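Local atomic coordinates of probable arylamine n-acetyl transferase (Mycobacterium abscessus, PDB entry 4GUZ), a protein that probably transfers the acetyl group of acetyl-coenzyme A to arylamine substrates. Residues L19-D25 with R36-R40; H42-W48 with H82-F86. All coordinates share one frame. Residue numbers count along the deposited sequence, not the author numbering.

Contact 1 (L19-D25 with R36-R40); sequences LAFIGFD and RRLQR
A Schellman motif closes helix 15-21 and turns the chain back across the side of helix 32-45, joining two elements of the helical N-terminal part of the arylamine N-acetyltransferase fold. Gly-23, with positive phi (66/32), breaks the helix; Phe-24 N bonds to Leu-19 O at 2.7 Å and Gly-23 N to Ala-20 O at 3.1 Å. Phe-24 then becomes extended (-89/136) and comes closest to the regular helix 36-40, its CA lying 6.7 Å from that of Leu-38.

Phe-24, Leu-38 and Arg-37 bury most of the surface. The CA-to-CB bond of Phe-24 points toward the helix, and chi1 near 180° (t) brings the ring against both partners. Leu-38, an m,t rotamer, leaves its backbone sideways and reaches in with CD2, which makes an off-centre CH-pi contact 4.2 Å from the centroid of the Phe-24 ring. The same methyl meets Leu-19 CD2 at 3.6 Å and Ile-22 CD1 at 4.1 Å, so this one methyl is the common contact point of Leu-19, Ile-22 and Phe-24. Ile-22 CD1 also lies 3.7 Å from Leu-38 O. On its other sides Leu-38 packs on Phe-86 and Val-89 of helix 79-92.

Toward solvent the chemistry becomes polar. Arg-37, its first three chi angles m, t and m, folds its guanidinium so that one face covers Phe-24 CE1, with NH2 3.3 Å from Phe-24 CZ. NH2 also has a weak bond to Asp-27 O, and it reaches the backbone carbonyl of the exposed Asp-25 through another weak hydrogen bond, Arg-37 NH2 to Asp-25 O, at 3.4 Å.

Contact 2 (H42-W48 with H82-F86); sequences HVLNIKW and HVALF
Two histidines, one from each helix, meet through their ring nitrogens. His-42 NE2 and His-82 ND1 share a hydrogen bond of 2.7 Å in which either could be the donor; the rings meet rim to rim, with planes at 66° and centroids 4.9 Å apart. Each ring has a second polar partner. His-82 NE2 donates to Lys-47 O at 2.9 Å, while His-42 ND1 is hydrogen-bonded to Tyr-18 OH of helix 15-21. His-42 (chi1 t) points its CA-to-CB bond toward the other segment; His-82 (chi1 m) starts sideways and brings its ring in.

The backbone places these partners. Residues 42-45 are the last turn of helix 32-45, closed by Ile-46 N to His-42 O at 2.8 Å; Ile-46 leaves helical geometry (-74/126), and the chain runs on extended, presenting Lys-47 O to the second helix. Residues 82-86 lie within helix 79-92, with CA atoms of Ile-46 and His-82 7.7 Å apart and those of His-42 and Phe-86 8.0 Å apart. In this family that helix belongs to the N-terminal helical region, and here Trp-48 lies near what is probably the Cys-His-Asp catalytic triad.

His-42, Trp-48, His-82 and Phe-86 form an aromatic cluster. Phe-86 turns its edge to the face of His-42 (T-shaped, centroids 5.3 Å apart), whereas the five-membered ring of Trp-48 is slid well aside from His-82, its NE1 bonding to Gly-133 O. Ile-46 CG2 lies 3.4 Å from His-82 CE1, and Ile-46 CD1 touches Leu-85 CD2 at 4.0 Å.

In the fold
Helix 32-45 serves both contacts, offering its middle to the capped end of helix 15-21 in contact 1 and its C-terminal turn to helix 79-92 in contact 2. The centre of contact 2 is about 7 Å from the centre of the chain, that of contact 1 about 16 Å; contact 1 has a buried apolar half but an edge open to solvent. Accordingly, the inner contact pairs two histidines with each other and one of them with a backbone carbonyl, within an aromatic cluster, while the outer one relies on apolar packing of aliphatic side chains and a phenylalanine, with a weak arginine bond at its margin. They adjoin directly: Phe-21 packs on Asn-45 and Ile-46, and Ile-22 CG2 comes within 3.8 Å of His-42 CA.

Contact 1 (L19-D25 with R36-R40)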
loop_
_atom_site.group_PDB
_atom_site.type_symbol
_atom_site.label_atom_id
_atom_site.label_comp_id
_atom_site.label_asym_id
_atom_site.label_seq_id
_atom_site.Cartn_x
_atom_site.Cartn_y
_atom_site.Cartn_z
ATOM N N LEU A 19 -17.115 3.370 -0.444
ATOM C CA LEU A 19 -17.581 2.047 -0.874
ATOM C C LEU A 19 -17.992 2.032 -2.344
ATOM O O LEU A 19 -17.739 1.042 -3.024
ATOM C CB LEU A 19 -18.716 1.526 0.016
ATOM C CG LEU A 19 -18.338 1.320 1.497
ATOM C CD1 LEU A 19 -19.582 1.033 2.357
ATOM C CD2 LEU A 19 -17.314 0.206 1.669
ATOM N N ALA A 20 -18.585 3.130 -2.843
ATOM C CA ALA A 20 -18.969 3.236 -4.247
ATOM C C ALA A 20 -17.706 3.275 -5.123
ATOM O O ALA A 20 -17.654 2.607 -6.155
ATOM C CB ALA A 20 -19.817 4.484 -4.472
ATOM N N PHE A 21 -16.671 4.016 -4.666
ATOM C CA PHE A 21 -15.388 4.160 -5.361
ATOM C C PHE A 21 -14.663 2.820 -5.522
ATOM O O PHE A 21 -14.086 2.569 -6.576
ATOM C CB PHE A 21 -14.467 5.135 -4.616
ATOM C CG PHE A 21 -13.260 5.548 -5.430
ATOM C CD1 PHE A 21 -13.316 6.651 -6.277
ATOM C CD2 PHE A 21 -12.064 4.838 -5.345
ATOM C CE1 PHE A 21 -12.201 7.033 -7.027
ATOM C CE2 PHE A 21 -10.951 5.219 -6.103
ATOM C CZ PHE A 21 -11.028 6.317 -6.933
ATOM N N ILE A 22 -14.655 1.996 -4.465
ATOM C CA ILE A 22 -13.960 0.706 -4.472
ATOM C C ILE A 22 -14.874 -0.398 -5.031
ATOM O O ILE A 22 -14.479 -1.561 -5.088
ATOM C CB ILE A 22 -13.363 0.347 -3.074
ATOM C CG1 ILE A 22 -14.454 0.081 -1.995
ATOM C CG2 ILE A 22 -12.345 1.393 -2.617
ATOM C CD1 ILE A 22 -14.089 -1.121 -1.044
ATOM N N GLY A 23 -16.063 -0.016 -5.491
ATOM C CA GLY A 23 -17.025 -0.941 -6.088
ATOM C C GLY A 23 -17.577 -1.955 -5.114
ATOM O O GLY A 23 -17.867 -3.093 -5.498
ATOM N N PHE A 24 -17.706 -1.560 -3.843
ATOM C CA PHE A 24 -18.264 -2.424 -2.812
ATOM C C PHE A 24 -19.781 -2.250 -2.748
ATOM O O PHE A 24 -20.279 -1.120 -2.719
ATOM C CB PHE A 24 -17.645 -2.118 -1.436
ATOM C CG PHE A 24 -18.128 -3.002 -0.309
ATOM C CD1 PHE A 24 -17.372 -4.087 0.117
ATOM C CD2 PHE A 24 -19.331 -2.732 0.350
ATOM C CE1 PHE A 24 -17.813 -4.898 1.166
ATOM C CE2 PHE A 24 -19.789 -3.569 1.368
ATOM C CZ PHE A 24 -19.014 -4.631 1.786
ATOM N N ASP A 25 -20.496 -3.373 -2.646
ATOM C CA ASP A 25 -21.946 -3.406 -2.463
ATOM C C ASP A 25 -22.301 -4.623 -1.611
ATOM O O ASP A 25 -21.468 -5.511 -1.424
ATOM C CB ASP A 25 -22.706 -3.404 -3.813
ATOM C CG ASP A 25 -22.291 -4.462 -4.816
ATOM O OD1 ASP A 25 -22.009 -5.611 -4.393
ATOM O OD2 ASP A 25 -22.296 -4.160 -6.033
ATOM N N ARG A 36 -12.887 -9.430 2.730
ATOM C CA ARG A 36 -12.364 -9.875 1.442
ATOM C C ARG A 36 -12.778 -8.920 0.340
ATOM O O ARG A 36 -11.940 -8.525 -0.470
ATOM C CB ARG A 36 -12.816 -11.321 1.107
ATOM C CG ARG A 36 -11.940 -12.361 1.797
ATOM C CD ARG A 36 -12.469 -13.780 1.677
ATOM N NE ARG A 36 -11.739 -14.654 2.599
ATOM C CZ ARG A 36 -11.438 -15.930 2.375
ATOM N NH1 ARG A 36 -11.834 -16.529 1.254
ATOM N NH2 ARG A 36 -10.744 -16.620 3.270
ATOM N N ARG A 37 -14.059 -8.534 0.317
ATOM C CA ARG A 37 -14.564 -7.620 -0.716
ATOM C C ARG A 37 -13.973 -6.219 -0.549
ATOM O O ARG A 37 -13.700 -5.564 -1.552
ATOM C CB ARG A 37 -16.097 -7.569 -0.722
ATOM C CG ARG A 37 -16.728 -8.913 -1.134
ATOM C CD ARG A 37 -18.162 -8.818 -1.660
ATOM N NE ARG A 37 -19.070 -8.009 -0.834
ATOM C CZ ARG A 37 -19.560 -8.363 0.352
ATOM N NH1 ARG A 37 -19.206 -9.517 0.910
ATOM N NH2 ARG A 37 -20.383 -7.552 1.004
ATOM N N LEU A 38 -13.731 -5.789 0.710
ATOM C CA LEU A 38 -13.155 -4.469 1.031
ATOM C C LEU A 38 -11.719 -4.381 0.539
ATOM O O LEU A 38 -11.368 -3.442 -0.163
ATOM C CB LEU A 38 -13.193 -4.178 2.535
ATOM C CG LEU A 38 -14.530 -3.814 3.170
ATOM C CD1 LEU A 38 -14.385 -3.720 4.661
ATOM C CD2 LEU A 38 -15.054 -2.485 2.648
ATOM N N GLN A 39 -10.901 -5.373 0.887
ATOM C CA GLN A 39 -9.512 -5.373 0.465
ATOM C C GLN A 39 -9.381 -5.472 -1.071
ATOM O O GLN A 39 -8.622 -4.702 -1.654
ATOM C CB GLN A 39 -8.730 -6.497 1.147
ATOM C CG GLN A 39 -7.261 -6.481 0.718
ATOM C CD GLN A 39 -6.291 -7.079 1.697
ATOM O OE1 GLN A 39 -6.588 -7.292 2.870
ATOM N NE2 GLN A 39 -5.039 -7.159 1.279
ATOM N N ARG A 40 -10.107 -6.400 -1.725
ATOM C CA ARG A 40 -10.009 -6.540 -3.176
ATOM C C ARG A 40 -10.351 -5.224 -3.886
ATOM O O ARG A 40 -9.594 -4.792 -4.747
ATOM C CB ARG A 40 -10.894 -7.691 -3.696
ATOM C CG ARG A 40 -10.537 -8.095 -5.124
ATOM C CD ARG A 40 -11.370 -9.254 -5.620
ATOM N NE ARG A 40 -11.264 -9.448 -7.073
ATOM C CZ ARG A 40 -10.556 -10.406 -7.662
ATOM N NH1 ARG A 40 -9.844 -11.260 -6.934
ATOM N NH2 ARG A 40 -10.560 -10.526 -8.983
#

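Contact 2 (H42-W48 with H82-F86)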
loop_
_atom_site.group_PDB
_atom_site.type_symbol
_atom_site.label_atom_id
_atom_site.label_comp_id
_atom_site.label_asym_id
_atom_site.label_seq_id
_atom_site.Cartn_x
_atom_site.Cartn_y
_atom_site.Cartn_z
ATOM N N HIS A 42 -10.381 -2.111 -2.614
ATOM C CA HIS A 42 -9.437 -1.047 -2.224
ATOM C C HIS A 42 -8.160 -1.160 -3.059
ATOM O O HIS A 42 -7.751 -0.182 -3.707
ATOM C CB HIS A 42 -9.117 -1.081 -0.701
ATOM C CG HIS A 42 -8.085 -0.076 -0.267
ATOM N ND1 HIS A 42 -8.429 1.034 0.473
ATOM C CD2 HIS A 42 -6.755 -0.028 -0.539
ATOM C CE1 HIS A 42 -7.311 1.728 0.619
ATOM N NE2 HIS A 42 -6.278 1.125 0.024
ATOM N N VAL A 43 -7.563 -2.359 -3.069
ATOM C CA VAL A 43 -6.301 -2.623 -3.769
ATOM C C VAL A 43 -6.466 -2.354 -5.280
ATOM O O VAL A 43 -5.625 -1.681 -5.859
ATOM C CB VAL A 43 -5.762 -4.044 -3.461
ATOM C CG1 VAL A 43 -4.541 -4.366 -4.309
ATOM C CG2 VAL A 43 -5.427 -4.184 -1.983
ATOM N N LEU A 44 -7.589 -2.765 -5.870
ATOM C CA LEU A 44 -7.817 -2.565 -7.298
ATOM C C LEU A 44 -8.117 -1.105 -7.712
ATOM O O LEU A 44 -7.708 -0.703 -8.800
ATOM C CB LEU A 44 -8.969 -3.461 -7.781
ATOM C CG LEU A 44 -8.633 -4.943 -7.954
ATOM C CD1 LEU A 44 -9.885 -5.754 -8.267
ATOM C CD2 LEU A 44 -7.545 -5.158 -9.016
ATOM N N ASN A 45 -8.788 -0.314 -6.859
ATOM C CA ASN A 45 -9.224 1.027 -7.266
ATOM C C ASN A 45 -8.468 2.213 -6.630
ATOM O O ASN A 45 -8.313 3.244 -7.291
ATOM C CB ASN A 45 -10.710 1.170 -6.971
ATOM C CG ASN A 45 -11.544 0.192 -7.768
ATOM O OD1 ASN A 45 -11.745 0.356 -8.970
ATOM N ND2 ASN A 45 -12.034 -0.851 -7.121
ATOM N N ILE A 46 -8.014 2.103 -5.372
ATOM C CA ILE A 46 -7.276 3.233 -4.771
ATOM C C ILE A 46 -5.902 3.252 -5.407
ATOM O O ILE A 46 -5.206 2.242 -5.398
ATOM C CB ILE A 46 -7.211 3.174 -3.221
ATOM C CG1 ILE A 46 -8.618 2.951 -2.569
ATOM C CG2 ILE A 46 -6.492 4.408 -2.657
ATOM C CD1 ILE A 46 -9.601 4.153 -2.602
ATOM N N LYS A 47 -5.518 4.407 -5.969
ATOM C CA LYS A 47 -4.280 4.524 -6.724
ATOM C C LYS A 47 -3.082 4.573 -5.810
ATOM O O LYS A 47 -3.218 4.933 -4.634
ATOM C CB LYS A 47 -4.351 5.720 -7.677
ATOM C CG LYS A 47 -5.268 5.473 -8.871
ATOM C CD LYS A 47 -5.798 6.769 -9.465
ATOM C CE LYS A 47 -6.750 6.559 -10.623
ATOM N NZ LYS A 47 -7.986 5.824 -10.240
ATOM N N TRP A 48 -1.912 4.167 -6.325
ATOM C CA TRP A 48 -0.695 4.108 -5.512
ATOM C C TRP A 48 0.398 4.937 -6.145
ATOM O O TRP A 48 0.786 4.687 -7.278
ATOM C CB TRP A 48 -0.228 2.659 -5.294
ATOM C CG TRP A 48 0.679 2.494 -4.096
ATOM C CD1 TRP A 48 0.334 1.989 -2.881
ATOM C CD2 TRP A 48 2.055 2.920 -3.980
ATOM N NE1 TRP A 48 1.422 1.988 -2.040
ATOM C CE2 TRP A 48 2.475 2.613 -2.667
ATOM C CE3 TRP A 48 2.976 3.525 -4.858
ATOM C CZ2 TRP A 48 3.776 2.868 -2.219
ATOM C CZ3 TRP A 48 4.252 3.816 -4.399
ATOM C CH2 TRP A 48 4.649 3.470 -3.101
ATOM N N HIS A 82 -3.109 4.974 2.352
ATOM C CA HIS A 82 -3.929 3.774 2.182
ATOM C C HIS A 82 -4.360 3.213 3.550
ATOM O O HIS A 82 -5.534 2.885 3.730
ATOM C CB HIS A 82 -3.131 2.700 1.406
ATOM C CG HIS A 82 -3.111 2.906 -0.071
ATOM N ND1 HIS A 82 -3.963 2.222 -0.899
ATOM C CD2 HIS A 82 -2.355 3.747 -0.818
ATOM C CE1 HIS A 82 -3.689 2.640 -2.128
ATOM N NE2 HIS A 82 -2.726 3.560 -2.127
ATOM N N VAL A 83 -3.413 3.075 4.505
ATOM C CA VAL A 83 -3.724 2.530 5.848
ATOM C C VAL A 83 -4.666 3.503 6.616
ATOM O O VAL A 83 -5.608 3.032 7.258
ATOM C CB VAL A 83 -2.454 2.145 6.650
ATOM C CG1 VAL A 83 -2.740 1.999 8.145
ATOM C CG2 VAL A 83 -1.867 0.850 6.109
ATOM N N ALA A 84 -4.470 4.836 6.490
ATOM C CA ALA A 84 -5.372 5.804 7.148
ATOM C C ALA A 84 -6.808 5.583 6.656
ATOM O O ALA A 84 -7.715 5.436 7.468
ATOM C CB ALA A 84 -4.922 7.242 6.866
ATOM N N LEU A 85 -6.993 5.457 5.328
ATOM C CA LEU A 85 -8.292 5.257 4.728
ATOM C C LEU A 85 -8.884 3.916 5.087
ATOM O O LEU A 85 -10.050 3.853 5.466
ATOM C CB LEU A 85 -8.196 5.400 3.199
ATOM C CG LEU A 85 -9.457 5.825 2.458
ATOM C CD1 LEU A 85 -9.910 7.224 2.890
ATOM C CD2 LEU A 85 -9.187 5.875 0.963
ATOM N N PHE A 86 -8.090 2.841 4.994
ATOM C CA PHE A 86 -8.611 1.508 5.263
ATOM C C PHE A 86 -8.923 1.343 6.728
ATOM O O PHE A 86 -9.967 0.771 7.048
ATOM C CB PHE A 86 -7.652 0.422 4.764
ATOM C CG PHE A 86 -8.306 -0.918 4.503
ATOM C CD1 PHE A 86 -9.070 -1.126 3.360
ATOM C CD2 PHE A 86 -8.083 -2.000 5.353
ATOM C CE1 PHE A 86 -9.682 -2.366 3.122
ATOM C CE2 PHE A 86 -8.684 -3.244 5.109
ATOM C CZ PHE A 86 -9.463 -3.422 3.982
#